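Local coordinates for regulatory protein RecX (Lactobacillus salivarius, PDB 3E3V), which probably modulates the activity of the recombinase RecA, and is seen here as the central part of the protein, with three successive three-helix domains, at residues Asn57-Asp61 / Leu62-Asn66. Residues are numbered along the deposited sequence; the frame is centred on the assembly and turned at random.
Sequences NKLID and LDLIN
L59, L62 and I65 carry most of the contact in which helix 49-61 ends in a Schellman motif, leading from the first three-helix domain of RecX into the second. D63 takes the positive phi (60°) that breaks the helix. The motif's two hydrogen bonds run from L64 N to L59 O at 2.7 Å, almost straight ahead of the C=O, and from D63 N to I60 O, above the carbonyl plane; I65 N gives L59 O a weak one. I65 folds back toward the helix. Its CD1 rests on L59 CD1 at 3.8 Å and its CG2 lies 3.9 Å from I60 CG1; a branched apolar residue suits this buried place beside V38. L59 sends CD2 to L64 CD1 at 3.7 Å, nearly at right angles, and packs on A24 and L25. L62 N donates to K58 O at 2.9 Å; with CG anti to the carbonyl carbon (chi1 -62°), leucine's apolar branch shields this bond, CG 3.4 Å from K58 O, and CD1 crosses the lysine chain obliquely, 4.1 Å from K58 CG. N66, the N-cap of helix 67-81, accepts from N69 N through OD1, while its ND2 makes an almost straight hydrogen bond (176°) to D63 OD1 at 2.7 Å.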
ATOM      1  N   ASN A  57      13.066 -18.069  -6.958  1.00 28.02           N
ATOM      2  CA  ASN A  57      12.071 -19.110  -7.196  1.00 28.77           C
ATOM      3  C   ASN A  57      11.961 -20.055  -6.012  1.00 26.87           C
ATOM      4  O   ASN A  57      10.868 -20.494  -5.650  1.00 30.67           O
ATOM      5  CB  ASN A  57      12.417 -19.908  -8.450  1.00 32.86           C
ATOM      6  CG  ASN A  57      12.178 -19.119  -9.714  1.00 37.38           C
ATOM      7  OD1 ASN A  57      11.103 -18.554  -9.910  1.00 38.81           O
ATOM      8  ND2 ASN A  57      13.183 -19.071 -10.581  1.00 39.78           N
ATOM      9  N   LYS A  58      13.100 -20.388  -5.426  1.00 25.88           N
ATOM     10  CA  LYS A  58      13.127 -21.271  -4.271  1.00 26.02           C
ATOM     11  C   LYS A  58      12.393 -20.583  -3.123  1.00 24.04           C
ATOM     12  O   LYS A  58      11.561 -21.195  -2.451  1.00 24.35           O
ATOM     13  CB  LYS A  58      14.576 -21.572  -3.872  1.00 27.91           C
ATOM     14  CG  LYS A  58      14.727 -22.461  -2.644  1.00 30.82           C
ATOM     15  CD  LYS A  58      13.921 -23.733  -2.773  1.00 33.43           C
ATOM     16  CE  LYS A  58      14.530 -24.838  -1.931  1.00 35.42           C
ATOM     17  NZ  LYS A  58      15.913 -25.152  -2.388  1.00 37.76           N
ATOM     18  N   LEU A  59      12.697 -19.307  -2.900  1.00 21.86           N
ATOM     19  CA  LEU A  59      12.039 -18.559  -1.834  1.00 20.93           C
ATOM     20  C   LEU A  59      10.534 -18.470  -2.072  1.00 22.67           C
ATOM     21  O   LEU A  59       9.744 -18.529  -1.131  1.00 22.26           O
ATOM     22  CB  LEU A  59      12.628 -17.153  -1.724  1.00 22.89           C
ATOM     23  CG  LEU A  59      14.099 -17.084  -1.321  1.00 22.86           C
ATOM     24  CD1 LEU A  59      14.544 -15.619  -1.241  1.00 24.28           C
ATOM     25  CD2 LEU A  59      14.299 -17.772   0.014  1.00 22.66           C
ATOM     26  N   ILE A  60      10.131 -18.322  -3.331  1.00 23.46           N
ATOM     27  CA  ILE A  60       8.708 -18.252  -3.644  1.00 25.07           C
ATOM     28  C   ILE A  60       8.073 -19.602  -3.339  1.00 25.58           C
ATOM     29  O   ILE A  60       6.975 -19.680  -2.790  1.00 25.95           O
ATOM     30  CB  ILE A  60       8.478 -17.922  -5.128  1.00 26.74           C
ATOM     31  CG1 ILE A  60       8.962 -16.499  -5.425  1.00 26.73           C
ATOM     32  CG2 ILE A  60       7.005 -18.112  -5.476  1.00 26.72           C
ATOM     33  CD1 ILE A  60       8.983 -16.169  -6.906  1.00 28.38           C
ATOM     34  N   ASP A  61       8.779 -20.669  -3.699  1.00 26.70           N
ATOM     35  CA  ASP A  61       8.300 -22.032  -3.471  1.00 26.72           C
ATOM     36  C   ASP A  61       8.084 -22.290  -1.976  1.00 26.91           C
ATOM     37  O   ASP A  61       7.091 -22.900  -1.583  1.00 26.17           O
ATOM     38  CB  ASP A  61       9.309 -23.035  -4.033  1.00 27.76           C
ATOM     39  CG  ASP A  61       8.813 -24.460  -3.957  1.00 30.58           C
ATOM     40  OD1 ASP A  61       7.718 -24.724  -4.492  1.00 29.67           O
ATOM     41  OD2 ASP A  61       9.520 -25.315  -3.367  1.00 31.63           O
ATOM     42  N   LEU A  62       9.016 -21.810  -1.155  1.00 26.75           N
ATOM     43  CA  LEU A  62       8.939 -21.964   0.295  1.00 27.00           C
ATOM     44  C   LEU A  62       7.996 -20.922   0.895  1.00 28.41           C
ATOM     45  O   LEU A  62       7.840 -20.828   2.117  1.00 29.77           O
ATOM     46  CB  LEU A  62      10.336 -21.816   0.902  1.00 25.63           C
ATOM     47  CG  LEU A  62      11.359 -22.864   0.455  1.00 26.20           C
ATOM     48  CD1 LEU A  62      12.764 -22.475   0.909  1.00 22.31           C
ATOM     49  CD2 LEU A  62      10.955 -24.227   1.032  1.00 24.69           C
ATOM     50  N   ASP A  63       7.372 -20.138   0.022  1.00 29.29           N
ATOM     51  CA  ASP A  63       6.437 -19.096   0.429  1.00 29.62           C
ATOM     52  C   ASP A  63       7.094 -18.044   1.325  1.00 28.26           C
ATOM     53  O   ASP A  63       6.446 -17.447   2.175  1.00 26.81           O
ATOM     54  CB  ASP A  63       5.231 -19.723   1.143  1.00 33.16           C
ATOM     55  CG  ASP A  63       4.067 -18.748   1.309  1.00 35.37           C
ATOM     56  OD1 ASP A  63       3.732 -18.046   0.335  1.00 37.99           O
ATOM     57  OD2 ASP A  63       3.475 -18.692   2.410  1.00 39.14           O
ATOM     58  N   LEU A  64       8.389 -17.828   1.128  1.00 27.80           N
ATOM     59  CA  LEU A  64       9.119 -16.828   1.894  1.00 26.64           C
ATOM     60  C   LEU A  64       9.001 -15.488   1.155  1.00 27.24           C
ATOM     61  O   LEU A  64       9.256 -14.419   1.714  1.00 24.28           O
ATOM     62  CB  LEU A  64      10.578 -17.257   2.045  1.00 29.15           C
ATOM     63  CG  LEU A  64      10.730 -18.569   2.825  1.00 27.27           C
ATOM     64  CD1 LEU A  64      12.181 -19.013   2.831  1.00 28.76           C
ATOM     65  CD2 LEU A  64      10.214 -18.369   4.238  1.00 29.12           C
ATOM     66  N   ILE A  65       8.620 -15.570  -0.118  1.00 26.47           N
ATOM     67  CA  ILE A  65       8.372 -14.397  -0.943  1.00 25.71           C
ATOM     68  C   ILE A  65       6.973 -14.666  -1.470  1.00 27.09           C
ATOM     69  O   ILE A  65       6.707 -15.731  -2.034  1.00 27.13           O
ATOM     70  CB  ILE A  65       9.342 -14.273  -2.138  1.00 25.31           C
ATOM     71  CG1 ILE A  65      10.715 -13.811  -1.652  1.00 24.66           C
ATOM     72  CG2 ILE A  65       8.774 -13.274  -3.167  1.00 25.72           C
ATOM     73  CD1 ILE A  65      11.721 -13.635  -2.770  1.00 24.49           C
ATOM     74  N   ASN A  66       6.073 -13.715  -1.263  1.00 25.58           N
ATOM     75  CA  ASN A  66       4.697 -13.880  -1.704  1.00 25.55           C
ATOM     76  C   ASN A  66       4.086 -12.492  -1.844  1.00 24.60           C
ATOM     77  O   ASN A  66       3.590 -11.923  -0.873  1.00 22.42           O
ATOM     78  CB  ASN A  66       3.912 -14.691  -0.670  1.00 26.70           C
ATOM     79  CG  ASN A  66       2.525 -15.057  -1.153  1.00 28.72           C
ATOM     80  OD1 ASN A  66       1.799 -14.221  -1.698  1.00 26.40           O
ATOM     81  ND2 ASN A  66       2.138 -16.313  -0.938  1.00 31.99           N
TER